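PDB 5L2P: arylesterase, which hydrolyses aromatic esters such as phenyl acetate and aryl dialkyl phosphates such as paraoxon, using a serine esterase active site. Local coordinates for residues A[48-53]-A[65-70]; A[75-80]-A[106-111]; A[42-47]-A[93-98]; A[99-104]-A[295-300]. All coordinates share one frame; numbering follows the deposited sequence.

Contact 1: A[48-53]-A[65-70]; sequences GETRDM and RIYSPI
Asp52 and Arg65 lie side by side on one face of an antiparallel hairpin and point the same way. Their charged ends form a salt bridge, with Asp52 OD1 2.7 Å from Arg65 NH1. The carboxylate and guanidinium planes are turned 64° apart, and OD1 sits over the guanidinium face. The attraction is therefore one of charge, with no N-H aimed at the oxygen. Thr50 adds its CG2 methyl at the guanidinium edge, 3.4 Å from Arg65 NH1. On the other face Arg51 runs alongside Ile66. A bend at chi3 (69°) brings the Arg51 guanidinium over the Ile66 side chain, with NH2 4.1 Å from CG2. Two backbone bonds join this pair, and the bond from Ile66 N to Arg51 O is nearly straight (2.8 Å, 172°). At the start, Gly48 and Glu49 both face Ser68, which makes a classic beta bulge. Ser68 O takes a bond from Glu49 N and a weak one from Gly48 N. Strand 49-56 is one of the two outermost strands of the sheet within the chain. Strand 61-68 joins it to strand 108-112, while Tyr67 reaches helix 95-105 and bonds Asp95 through its hydroxyl.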
loop_
_atom_site.group_PDB
_atom_site.type_symbol
_atom_site.label_atom_id
_atom_site.label_comp_id
_atom_site.label_asym_id
_atom_site.label_seq_id
_atom_site.Cartn_x
_atom_site.Cartn_y
_atom_site.Cartn_z
ATOM N N GLY A 48 24.543 -34.052 -10.735
ATOM C CA GLY A 48 25.729 -34.795 -11.121
ATOM C C GLY A 48 26.129 -35.753 -10.005
ATOM O O GLY A 48 26.366 -36.909 -10.233
ATOM N N GLU A 49 26.207 -35.257 -8.782
ATOM C CA GLU A 49 26.639 -36.044 -7.651
ATOM C C GLU A 49 26.187 -35.407 -6.328
ATOM O O GLU A 49 25.914 -34.231 -6.242
ATOM C CB GLU A 49 28.160 -36.124 -7.663
ATOM C CG GLU A 49 28.734 -37.241 -6.796
ATOM C CD GLU A 49 30.237 -37.123 -6.605
ATOM O OE1 GLU A 49 30.895 -36.354 -7.340
ATOM O OE2 GLU A 49 30.772 -37.812 -5.722
ATOM N N THR A 50 26.123 -36.222 -5.279
ATOM C CA THR A 50 25.732 -35.816 -3.936
ATOM C C THR A 50 26.650 -36.510 -2.958
ATOM O O THR A 50 26.849 -37.716 -3.045
ATOM C CB THR A 50 24.272 -36.231 -3.676
ATOM O OG1 THR A 50 23.417 -35.297 -4.355
ATOM C CG2 THR A 50 23.916 -36.234 -2.224
ATOM N N ARG A 51 27.196 -35.762 -2.012
ATOM C CA ARG A 51 28.143 -36.310 -1.053
ATOM C C ARG A 51 27.848 -35.718 0.317
ATOM O O ARG A 51 27.849 -34.500 0.479
ATOM C CB ARG A 51 29.575 -36.009 -1.492
ATOM C CG ARG A 51 30.692 -36.549 -0.613
ATOM C CD ARG A 51 32.060 -36.505 -1.309
ATOM N NE ARG A 51 32.592 -35.134 -1.522
ATOM C CZ ARG A 51 32.456 -34.402 -2.641
ATOM N NH1 ARG A 51 31.808 -34.855 -3.720
ATOM N NH2 ARG A 51 32.990 -33.175 -2.706
ATOM N N ASP A 52 27.549 -36.589 1.284
ATOM C CA ASP A 52 27.331 -36.169 2.668
ATOM C C ASP A 52 28.626 -36.272 3.419
ATOM O O ASP A 52 29.396 -37.174 3.162
ATOM C CB ASP A 52 26.308 -37.051 3.348
ATOM C CG ASP A 52 24.889 -36.758 2.917
ATOM O OD1 ASP A 52 24.636 -35.714 2.316
ATOM O OD2 ASP A 52 24.010 -37.593 3.228
ATOM N N MET A 53 28.867 -35.336 4.327
ATOM C CA MET A 53 30.060 -35.363 5.185
ATOM C C MET A 53 29.876 -34.463 6.400
ATOM O O MET A 53 28.833 -33.851 6.537
ATOM C CB MET A 53 31.324 -34.972 4.409
ATOM C CG MET A 53 31.446 -33.523 3.956
ATOM S SD MET A 53 33.180 -33.193 3.465
ATOM C CE MET A 53 33.413 -34.341 2.087
ATOM N N ARG A 65 25.965 -31.308 2.956
ATOM C CA ARG A 65 25.797 -32.074 1.733
ATOM C C ARG A 65 26.346 -31.222 0.581
ATOM O O ARG A 65 25.972 -30.073 0.413
ATOM C CB ARG A 65 24.336 -32.406 1.500
ATOM C CG ARG A 65 24.127 -33.431 0.365
ATOM C CD ARG A 65 22.649 -33.760 0.072
ATOM N NE ARG A 65 21.885 -34.258 1.202
ATOM C CZ ARG A 65 21.817 -35.518 1.565
ATOM N NH1 ARG A 65 22.470 -36.438 0.879
ATOM N NH2 ARG A 65 21.091 -35.850 2.616
ATOM N N ILE A 66 27.242 -31.803 -0.205
ATOM C CA ILE A 66 27.808 -31.157 -1.374
ATOM C C ILE A 66 27.086 -31.638 -2.630
ATOM O O ILE A 66 27.057 -32.861 -2.898
ATOM C CB ILE A 66 29.289 -31.519 -1.608
ATOM C CG1 ILE A 66 30.112 -31.563 -0.304
ATOM C CG2 ILE A 66 29.902 -30.551 -2.617
ATOM C CD1 ILE A 66 29.890 -30.367 0.624
ATOM N N TYR A 67 26.531 -30.673 -3.398
ATOM C CA TYR A 67 25.854 -30.986 -4.660
ATOM C C TYR A 67 26.722 -30.617 -5.832
ATOM O O TYR A 67 27.182 -29.504 -5.906
ATOM C CB TYR A 67 24.545 -30.241 -4.772
ATOM C CG TYR A 67 23.545 -30.520 -3.687
ATOM C CD1 TYR A 67 23.654 -29.942 -2.428
ATOM C CD2 TYR A 67 22.475 -31.329 -3.914
ATOM C CE1 TYR A 67 22.709 -30.205 -1.434
ATOM C CE2 TYR A 67 21.556 -31.617 -2.926
ATOM C CZ TYR A 67 21.675 -31.037 -1.696
ATOM O OH TYR A 67 20.742 -31.240 -0.722
ATOM N N SER A 68 26.929 -31.552 -6.755
ATOM C CA SER A 68 27.595 -31.258 -8.005
ATOM C C SER A 68 26.565 -31.240 -9.107
ATOM O O SER A 68 25.763 -32.150 -9.176
ATOM C CB SER A 68 28.613 -32.323 -8.334
ATOM O OG SER A 68 29.530 -32.473 -7.293
ATOM N N PRO A 69 26.584 -30.199 -9.972
ATOM C CA PRO A 69 25.546 -30.059 -10.987
ATOM C C PRO A 69 25.656 -31.088 -12.100
ATOM O O PRO A 69 26.679 -31.723 -12.247
ATOM C CB PRO A 69 25.785 -28.642 -11.533
ATOM C CG PRO A 69 27.230 -28.428 -11.363
ATOM C CD PRO A 69 27.575 -29.116 -10.068
ATOM N N ILE A 70 24.586 -31.252 -12.864
ATOM C CA ILE A 70 24.581 -32.097 -14.050
ATOM C C ILE A 70 25.656 -31.637 -15.016
ATOM O O ILE A 70 26.383 -32.447 -15.566
ATOM C CB ILE A 70 23.209 -32.042 -14.789
ATOM C CG1 ILE A 70 22.111 -32.709 -13.964
ATOM C CG2 ILE A 70 23.269 -32.737 -16.134
ATOM C CD1 ILE A 70 22.241 -34.224 -13.827
#

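Contact 2: A[75-80]-A[106-111]; sequences NGLVMH and ECTVIS
Leu77 lays its CD1 methyl obliquely against the end of Ile110, with CD1 to CD1 at 3.7 Å. CG of Leu77 is anti to the backbone N (chi1 171°), and CD1 also comes within 4.2 Å of Thr108 CG2. Met79 lies on the same face and runs beside Ile110, pointing the same way. Its chain folds at chi2 and chi3, so that CE ends 4.1 Å from Ile110 CG2. Ile110 is thus touched by both Leu77 and Met79 on this face. The other face carries Val78, Val109, His80 and Ser111. Val78 CB meets Val109 CG2, and Val78 CG2 reaches Cys107 SG at 3.9 Å. The two strands run parallel, and their short segments cross at -19°. Three backbone bonds join them. Val78 N gives to Thr108 O, and Ile110 N gives to Val78 O almost along the C=O axis. His80 N to Ile110 O is the shortest, at 2.8 Å, with the donor above the carbonyl plane. The His80 imidazole turns from the facing strand toward helix 95-105, where ND1 bonds Ser98 and NE2 bonds Glu94. These bonds fix the rotation of the ring and satisfy both nitrogens in a buried place. The arrangement is the beta-alpha-beta unit of strand 77-81, helix 95-105 and strand 108-112 in an alpha/beta hydrolase fold. Helix 124-138 covers the face with Leu77 and Met79, and helix 95-105 covers the face with Val78 and Val109. Strands 61-68 and 150-155 continue the sheet beyond the pair.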
loop_
_atom_site.group_PDB
_atom_site.type_symbol
_atom_site.label_atom_id
_atom_site.label_comp_id
_atom_site.label_asym_id
_atom_site.label_seq_id
_atom_site.Cartn_x
_atom_site.Cartn_y
_atom_site.Cartn_z
ATOM N N ASN A 75 33.465 -22.064 -11.663
ATOM C CA ASN A 75 34.096 -22.416 -10.400
ATOM C C ASN A 75 33.518 -21.647 -9.206
ATOM O O ASN A 75 34.195 -21.462 -8.217
ATOM C CB ASN A 75 35.617 -22.275 -10.490
ATOM C CG ASN A 75 36.065 -20.881 -10.953
ATOM O OD1 ASN A 75 35.245 -20.027 -11.236
ATOM N ND2 ASN A 75 37.374 -20.658 -11.039
ATOM N N GLY A 76 32.255 -21.256 -9.296
ATOM C CA GLY A 76 31.571 -20.647 -8.187
ATOM C C GLY A 76 31.033 -21.611 -7.167
ATOM O O GLY A 76 30.970 -22.805 -7.410
ATOM N N LEU A 77 30.686 -21.072 -5.999
ATOM C CA LEU A 77 30.168 -21.851 -4.896
ATOM C C LEU A 77 29.029 -21.125 -4.223
ATOM O O LEU A 77 29.124 -19.949 -3.953
ATOM C CB LEU A 77 31.275 -22.119 -3.879
ATOM C CG LEU A 77 30.851 -22.752 -2.543
ATOM C CD1 LEU A 77 30.431 -24.184 -2.757
ATOM C CD2 LEU A 77 31.926 -22.614 -1.472
ATOM N N VAL A 78 27.949 -21.855 -3.938
ATOM C CA VAL A 78 26.796 -21.314 -3.251
ATOM C C VAL A 78 26.565 -22.045 -1.946
ATOM O O VAL A 78 26.328 -23.242 -1.950
ATOM C CB VAL A 78 25.542 -21.422 -4.116
ATOM C CG1 VAL A 78 24.303 -20.926 -3.360
ATOM C CG2 VAL A 78 25.729 -20.647 -5.433
ATOM N N MET A 79 26.671 -21.323 -0.827
ATOM C CA MET A 79 26.361 -21.874 0.482
ATOM C C MET A 79 24.870 -21.730 0.714
ATOM O O MET A 79 24.326 -20.619 0.620
ATOM C CB MET A 79 27.085 -21.140 1.577
ATOM C CG MET A 79 28.592 -21.142 1.462
ATOM S SD MET A 79 29.313 -22.762 1.613
ATOM C CE MET A 79 28.746 -23.301 3.206
ATOM N N HIS A 80 24.219 -22.845 1.048
ATOM C CA HIS A 80 22.780 -22.852 1.196
ATOM C C HIS A 80 22.402 -23.143 2.650
ATOM O O HIS A 80 22.740 -24.186 3.181
ATOM C CB HIS A 80 22.181 -23.901 0.262
ATOM C CG HIS A 80 20.682 -24.012 0.350
ATOM N ND1 HIS A 80 19.987 -25.095 -0.148
ATOM C CD2 HIS A 80 19.748 -23.185 0.885
ATOM C CE1 HIS A 80 18.695 -24.932 0.064
ATOM N NE2 HIS A 80 18.521 -23.776 0.684
ATOM N N GLU A 106 24.885 -23.967 -12.408
ATOM C CA GLU A 106 25.897 -24.805 -13.038
ATOM C C GLU A 106 27.178 -24.760 -12.227
ATOM O O GLU A 106 28.300 -24.618 -12.764
ATOM C CB GLU A 106 26.116 -24.393 -14.495
ATOM C CG GLU A 106 24.880 -24.634 -15.346
ATOM C CD GLU A 106 24.991 -24.049 -16.745
ATOM O OE1 GLU A 106 26.125 -23.999 -17.293
ATOM O OE2 GLU A 106 23.928 -23.622 -17.275
ATOM N N CYS A 107 26.994 -24.871 -10.909
ATOM C CA CYS A 107 28.100 -24.808 -9.985
ATOM C C CYS A 107 27.802 -25.606 -8.744
ATOM O O CYS A 107 26.701 -26.044 -8.521
ATOM C CB CYS A 107 28.383 -23.350 -9.611
ATOM S SG CYS A 107 27.287 -22.690 -8.333
ATOM N N THR A 108 28.814 -25.752 -7.912
ATOM C CA THR A 108 28.728 -26.527 -6.686
ATOM C C THR A 108 27.897 -25.819 -5.616
ATOM O O THR A 108 27.998 -24.608 -5.435
ATOM C CB THR A 108 30.134 -26.701 -6.117
ATOM O OG1 THR A 108 31.050 -27.087 -7.174
ATOM C CG2 THR A 108 30.115 -27.711 -4.934
ATOM N N VAL A 109 27.070 -26.575 -4.918
ATOM C CA VAL A 109 26.230 -26.043 -3.849
ATOM C C VAL A 109 26.476 -26.864 -2.583
ATOM O O VAL A 109 26.552 -28.098 -2.645
ATOM C CB VAL A 109 24.756 -26.121 -4.240
ATOM C CG1 VAL A 109 23.856 -25.769 -3.061
ATOM C CG2 VAL A 109 24.475 -25.219 -5.439
ATOM N N ILE A 110 26.629 -26.184 -1.455
ATOM C CA ILE A 110 26.835 -26.854 -0.170
ATOM C C ILE A 110 25.739 -26.442 0.810
ATOM O O ILE A 110 25.628 -25.262 1.192
ATOM C CB ILE A 110 28.207 -26.524 0.443
ATOM C CG1 ILE A 110 29.311 -27.014 -0.487
ATOM C CG2 ILE A 110 28.341 -27.119 1.843
ATOM C CD1 ILE A 110 30.717 -26.673 -0.007
ATOM N N SER A 111 24.935 -27.422 1.216
ATOM C CA SER A 111 23.835 -27.186 2.132
ATOM C C SER A 111 24.322 -27.505 3.552
ATOM O O SER A 111 25.024 -28.509 3.754
ATOM C CB SER A 111 22.680 -28.084 1.746
ATOM O OG SER A 111 21.526 -27.812 2.509
#

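Contact 3: A[42-47]-A[93-98]; sequences VPKDPV and TEDAIS
The apolar part of the contact centres on the Ala96 methyl, which points from the first turn of helix 95-105 into the loop 42-47. Val42 stands over it, with CB to CB at 3.9 Å. The CG2 branch of Val42 goes on to Ile97 and meets its CD1 methyl at 4.1 Å. These two side chains cross at about a right angle. Backbone carbonyls also border the methyl. Val42 O lies 3.4 Å from Ala96 CB, and Pro43 O is a little farther off. Main-chain and side-chain atoms of the loop thus both touch the methyl.

The charged part is looser. Lys44 is extended through chi3 and bent at chi4 (20°), crossing Asp95 at about a right angle. Its CE is 3.3 Å from Asp95 OD2, closer than the ammonium itself. Lys44 NZ to Asp95 OD2 is a long salt bridge of 3.8 Å. The carboxylate has stronger partners in Tyr67, which bonds OD1, and Arg99, which bridges to OD2. Lys44 would therefore add only modestly to its charge balance.

The loop links helix 27-39 to strand 49-56 and packs on the N-terminal turn of the crossover helix 95-105. Glu94, at the N-cap position, bonds Gly83 N of the probable oxyanion-hole motif. Asp45 forms a salt bridge with Arg291 of helix 287-305. Ile97 packs on that helix and on Phe153 of strand 150-155.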
loop_
_atom_site.group_PDB
_atom_site.type_symbol
_atom_site.label_atom_id
_atom_site.label_comp_id
_atom_site.label_asym_id
_atom_site.label_seq_id
_atom_site.Cartn_x
_atom_site.Cartn_y
_atom_site.Cartn_z
ATOM N N VAL A 42 8.517 -29.639 -3.200
ATOM C CA VAL A 42 9.012 -29.510 -4.572
ATOM C C VAL A 42 9.620 -30.840 -5.021
ATOM O O VAL A 42 10.280 -31.508 -4.237
ATOM C CB VAL A 42 10.079 -28.383 -4.672
ATOM C CG1 VAL A 42 10.550 -28.175 -6.106
ATOM C CG2 VAL A 42 9.537 -27.082 -4.083
ATOM N N PRO A 43 9.397 -31.243 -6.283
ATOM C CA PRO A 43 10.020 -32.477 -6.789
ATOM C C PRO A 43 11.531 -32.364 -6.987
ATOM O O PRO A 43 12.014 -31.296 -7.332
ATOM C CB PRO A 43 9.316 -32.715 -8.141
ATOM C CG PRO A 43 8.102 -31.857 -8.116
ATOM C CD PRO A 43 8.455 -30.676 -7.261
ATOM N N LYS A 44 12.258 -33.466 -6.779
ATOM C CA LYS A 44 13.716 -33.492 -6.864
ATOM C C LYS A 44 14.235 -33.726 -8.273
ATOM O O LYS A 44 13.956 -34.759 -8.890
ATOM C CB LYS A 44 14.293 -34.579 -5.981
ATOM C CG LYS A 44 14.097 -34.392 -4.478
ATOM C CD LYS A 44 14.645 -35.635 -3.733
ATOM C CE LYS A 44 14.699 -35.542 -2.209
ATOM N NZ LYS A 44 13.805 -34.500 -1.652
ATOM N N ASP A 45 14.994 -32.758 -8.786
ATOM C CA ASP A 45 15.672 -32.926 -10.064
ATOM C C ASP A 45 16.971 -33.721 -9.862
ATOM O O ASP A 45 17.604 -33.643 -8.816
ATOM C CB ASP A 45 15.985 -31.579 -10.697
ATOM C CG ASP A 45 14.749 -30.872 -11.228
ATOM O OD1 ASP A 45 13.662 -30.998 -10.631
ATOM O OD2 ASP A 45 14.876 -30.135 -12.226
ATOM N N PRO A 46 17.379 -34.489 -10.869
ATOM C CA PRO A 46 18.674 -35.129 -10.776
ATOM C C PRO A 46 19.843 -34.131 -10.892
ATOM O O PRO A 46 19.758 -33.156 -11.615
ATOM C CB PRO A 46 18.667 -36.135 -11.935
ATOM C CG PRO A 46 17.615 -35.679 -12.855
ATOM C CD PRO A 46 16.652 -34.826 -12.103
ATOM N N VAL A 47 20.929 -34.427 -10.194
ATOM C CA VAL A 47 22.180 -33.688 -10.280
ATOM C C VAL A 47 23.344 -34.615 -10.639
ATOM O O VAL A 47 23.159 -35.804 -10.844
ATOM C CB VAL A 47 22.474 -32.955 -8.948
ATOM C CG1 VAL A 47 21.476 -31.831 -8.756
ATOM C CG2 VAL A 47 22.415 -33.901 -7.745
ATOM N N THR A 93 14.949 -31.094 3.934
ATOM C CA THR A 93 13.728 -30.305 3.694
ATOM C C THR A 93 13.858 -29.331 2.516
ATOM O O THR A 93 12.865 -29.053 1.853
ATOM C CB THR A 93 13.299 -29.510 4.946
ATOM O OG1 THR A 93 14.330 -28.585 5.293
ATOM C CG2 THR A 93 12.993 -30.461 6.108
ATOM N N GLU A 94 15.067 -28.837 2.275
ATOM C CA GLU A 94 15.337 -28.004 1.133
ATOM C C GLU A 94 16.296 -28.656 0.127
ATOM O O GLU A 94 16.961 -27.977 -0.664
ATOM C CB GLU A 94 15.860 -26.636 1.618
ATOM C CG GLU A 94 14.733 -25.800 2.211
ATOM C CD GLU A 94 15.148 -24.398 2.645
ATOM O OE1 GLU A 94 16.130 -23.828 2.095
ATOM O OE2 GLU A 94 14.478 -23.861 3.558
ATOM N N ASP A 95 16.342 -29.984 0.124
ATOM C CA ASP A 95 17.173 -30.744 -0.829
ATOM C C ASP A 95 16.799 -30.442 -2.281
ATOM O O ASP A 95 17.661 -30.261 -3.128
ATOM C CB ASP A 95 17.038 -32.232 -0.518
ATOM C CG ASP A 95 17.911 -33.109 -1.420
ATOM O OD1 ASP A 95 19.111 -33.281 -1.150
ATOM O OD2 ASP A 95 17.391 -33.639 -2.422
ATOM N N ALA A 96 15.503 -30.406 -2.555
ATOM C CA ALA A 96 14.974 -30.139 -3.907
ATOM C C ALA A 96 15.359 -28.739 -4.417
ATOM O O ALA A 96 15.625 -28.574 -5.621
ATOM C CB ALA A 96 13.447 -30.303 -3.955
ATOM N N ILE A 97 15.408 -27.767 -3.501
ATOM C CA ILE A 97 15.873 -26.428 -3.845
ATOM C C ILE A 97 17.351 -26.429 -4.219
ATOM O O ILE A 97 17.738 -25.792 -5.217
ATOM C CB ILE A 97 15.629 -25.401 -2.748
ATOM C CG1 ILE A 97 14.127 -25.342 -2.390
ATOM C CG2 ILE A 97 16.081 -24.018 -3.212
ATOM C CD1 ILE A 97 13.161 -25.147 -3.559
ATOM N N SER A 98 18.160 -27.142 -3.423
ATOM C CA SER A 98 19.596 -27.186 -3.651
ATOM C C SER A 98 19.924 -27.775 -5.000
ATOM O O SER A 98 20.853 -27.325 -5.651
ATOM C CB SER A 98 20.289 -27.996 -2.570
ATOM O OG SER A 98 19.946 -27.552 -1.261
#

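Contact 4: A[99-104]-A[295-300]; sequences RILSNS and VMIGAL
Ile100 is the first residue of segment 99-104 to touch segment 295-300, on helices 95-105 and 287-305. Its CG2 methyl, anti to the backbone N, meets Val295 CG2 at 3.9 Å. The two side chains cross at about a right angle. Leu101 follows on the side nearer the sheet. Its CG is anti to the backbone N (chi1 -176°), which sends CD1 across to Ile297 CG2 at 4.1 Å. The same methyl lies 4.3 Å from Gly298 N, so Leu101 also borders the glycine backbone. One turn on from Ile100, Ser104 points its CB toward the other helix. Ser104 and Gly298 are the nearest CA pair, 4.7 Å apart. Gly298 has no side chain, so Ser104 CB packs directly on its CA, at 3.8 Å. Ser104 OG is turned back along its own helix and gives a hydrogen bond to Ile100 O (2.9 Å). That carbonyl also accepts a bond from Ser104 N. The hydroxyl oxygen still touches Val295, with OG to CG2 at 3.6 Å. The contact is small and made by packing. The axes of the two short segments approach to 8.2 Å at a crossing angle of -35°. Both helices lie on the same face of the central sheet, with Leu101 and Ile297 meeting Phe153 of strand 150-155. From helix 287-305, Met296 packs on Phe274 of strand 271-276, and Ala299 meets Ala299 of the second subunit.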
loop_
_atom_site.group_PDB
_atom_site.type_symbol
_atom_site.label_atom_id
_atom_site.label_comp_id
_atom_site.label_asym_id
_atom_site.label_seq_id
_atom_site.Cartn_x
_atom_site.Cartn_y
_atom_site.Cartn_z
ATOM N N ARG A 99 19.174 -28.804 -5.395
ATOM C CA ARG A 99 19.371 -29.483 -6.681
ATOM C C ARG A 99 19.057 -28.570 -7.859
ATOM O O ARG A 99 19.837 -28.483 -8.797
ATOM C CB ARG A 99 18.483 -30.736 -6.801
ATOM C CG ARG A 99 18.910 -31.853 -5.913
ATOM C CD ARG A 99 17.751 -32.803 -5.564
ATOM N NE ARG A 99 18.256 -34.019 -4.971
ATOM C CZ ARG A 99 18.832 -34.993 -5.661
ATOM N NH1 ARG A 99 18.942 -34.929 -6.962
ATOM N NH2 ARG A 99 19.281 -36.077 -5.047
ATOM N N ILE A 100 17.894 -27.919 -7.822
ATOM C CA ILE A 100 17.523 -26.967 -8.869
ATOM C C ILE A 100 18.517 -25.801 -8.907
ATOM O O ILE A 100 18.882 -25.320 -9.989
ATOM C CB ILE A 100 16.117 -26.420 -8.670
ATOM C CG1 ILE A 100 15.082 -27.541 -8.794
ATOM C CG2 ILE A 100 15.789 -25.352 -9.709
ATOM C CD1 ILE A 100 13.734 -27.179 -8.186
ATOM N N LEU A 101 18.972 -25.353 -7.737
ATOM C CA LEU A 101 19.860 -24.202 -7.665
ATOM C C LEU A 101 21.212 -24.506 -8.278
ATOM O O LEU A 101 21.767 -23.694 -9.059
ATOM C CB LEU A 101 20.016 -23.722 -6.215
ATOM C CG LEU A 101 20.867 -22.447 -6.003
ATOM C CD1 LEU A 101 20.276 -21.202 -6.649
ATOM C CD2 LEU A 101 21.028 -22.268 -4.514
ATOM N N SER A 102 21.724 -25.672 -7.928
ATOM C CA SER A 102 22.988 -26.180 -8.463
ATOM C C SER A 102 22.967 -26.287 -9.992
ATOM O O SER A 102 23.902 -25.888 -10.659
ATOM C CB SER A 102 23.291 -27.561 -7.840
ATOM O OG SER A 102 24.551 -28.072 -8.265
ATOM N N ASN A 103 21.895 -26.849 -10.534
ATOM C CA ASN A 103 21.781 -27.045 -11.976
ATOM C C ASN A 103 21.636 -25.734 -12.719
ATOM O O ASN A 103 22.167 -25.583 -13.798
ATOM C CB ASN A 103 20.601 -27.961 -12.294
ATOM C CG ASN A 103 20.857 -29.417 -11.894
ATOM O OD1 ASN A 103 21.996 -29.844 -11.781
ATOM N ND2 ASN A 103 19.790 -30.180 -11.693
ATOM N N SER A 104 20.910 -24.784 -12.122
ATOM C CA SER A 104 20.683 -23.470 -12.724
ATOM C C SER A 104 21.956 -22.639 -12.685
ATOM O O SER A 104 22.309 -21.991 -13.660
ATOM C CB SER A 104 19.619 -22.717 -11.961
ATOM O OG SER A 104 18.382 -23.370 -12.042
ATOM N N VAL A 295 15.297 -20.896 -10.353
ATOM C CA VAL A 295 15.922 -20.821 -11.677
ATOM C C VAL A 295 16.356 -19.389 -12.040
ATOM O O VAL A 295 17.446 -19.199 -12.585
ATOM C CB VAL A 295 14.970 -21.382 -12.760
ATOM C CG1 VAL A 295 15.390 -21.010 -14.163
ATOM C CG2 VAL A 295 14.916 -22.887 -12.654
ATOM N N MET A 296 15.498 -18.417 -11.742
ATOM C CA MET A 296 15.859 -16.980 -11.944
ATOM C C MET A 296 17.120 -16.589 -11.159
ATOM O O MET A 296 18.055 -15.953 -11.687
ATOM C CB MET A 296 14.705 -16.051 -11.524
ATOM C CG MET A 296 13.535 -16.127 -12.463
ATOM S SD MET A 296 12.263 -14.897 -12.191
ATOM C CE MET A 296 11.671 -15.380 -10.600
ATOM N N ILE A 297 17.128 -16.973 -9.885
ATOM C CA ILE A 297 18.248 -16.675 -9.023
ATOM C C ILE A 297 19.503 -17.321 -9.563
ATOM O O ILE A 297 20.553 -16.697 -9.555
ATOM C CB ILE A 297 17.965 -17.124 -7.590
ATOM C CG1 ILE A 297 16.953 -16.177 -6.921
ATOM C CG2 ILE A 297 19.241 -17.207 -6.763
ATOM C CD1 ILE A 297 16.354 -16.719 -5.614
ATOM N N GLY A 298 19.408 -18.587 -9.992
ATOM C CA GLY A 298 20.547 -19.314 -10.558
ATOM C C GLY A 298 21.137 -18.639 -11.789
ATOM O O GLY A 298 22.354 -18.553 -11.935
ATOM N N ALA A 299 20.269 -18.163 -12.667
ATOM C CA ALA A 299 20.699 -17.437 -13.854
ATOM C C ALA A 299 21.512 -16.165 -13.504
ATOM O O ALA A 299 22.496 -15.853 -14.164
ATOM C CB ALA A 299 19.500 -17.054 -14.709
ATOM N N LEU A 300 21.087 -15.451 -12.471
ATOM C CA LEU A 300 21.789 -14.263 -12.008
ATOM C C LEU A 300 23.096 -14.575 -11.336
ATOM O O LEU A 300 24.083 -13.900 -11.579
ATOM C CB LEU A 300 20.909 -13.453 -11.050
ATOM C CG LEU A 300 19.670 -12.827 -11.706
ATOM C CD1 LEU A 300 18.807 -12.182 -10.625
ATOM C CD2 LEU A 300 20.068 -11.819 -12.774
#

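Overall arrangement
Helix 95-105 ties the four contacts together. Its first turn serves contact 3, the rest serves contact 4, and it is the crossover of the beta-alpha-beta unit in contact 2. Contacts 1 and 2 belong to one sheet and have centres about 10 Å apart. Tyr67 N to Val109 O, at 2.7 Å, is a probable hydrogen bond between them. Contact 1 is nested inside the loop closed by contact 3. Arg99 NH1 and Asp45 O, 2.6 Å apart, probably bond contact 4 to contact 3. The inferred nucleophile Ser156 lies about 10 Å from His80 and about 11 Å from Ile97, between side chains. Contacts 1 and 4 lie away from the active site.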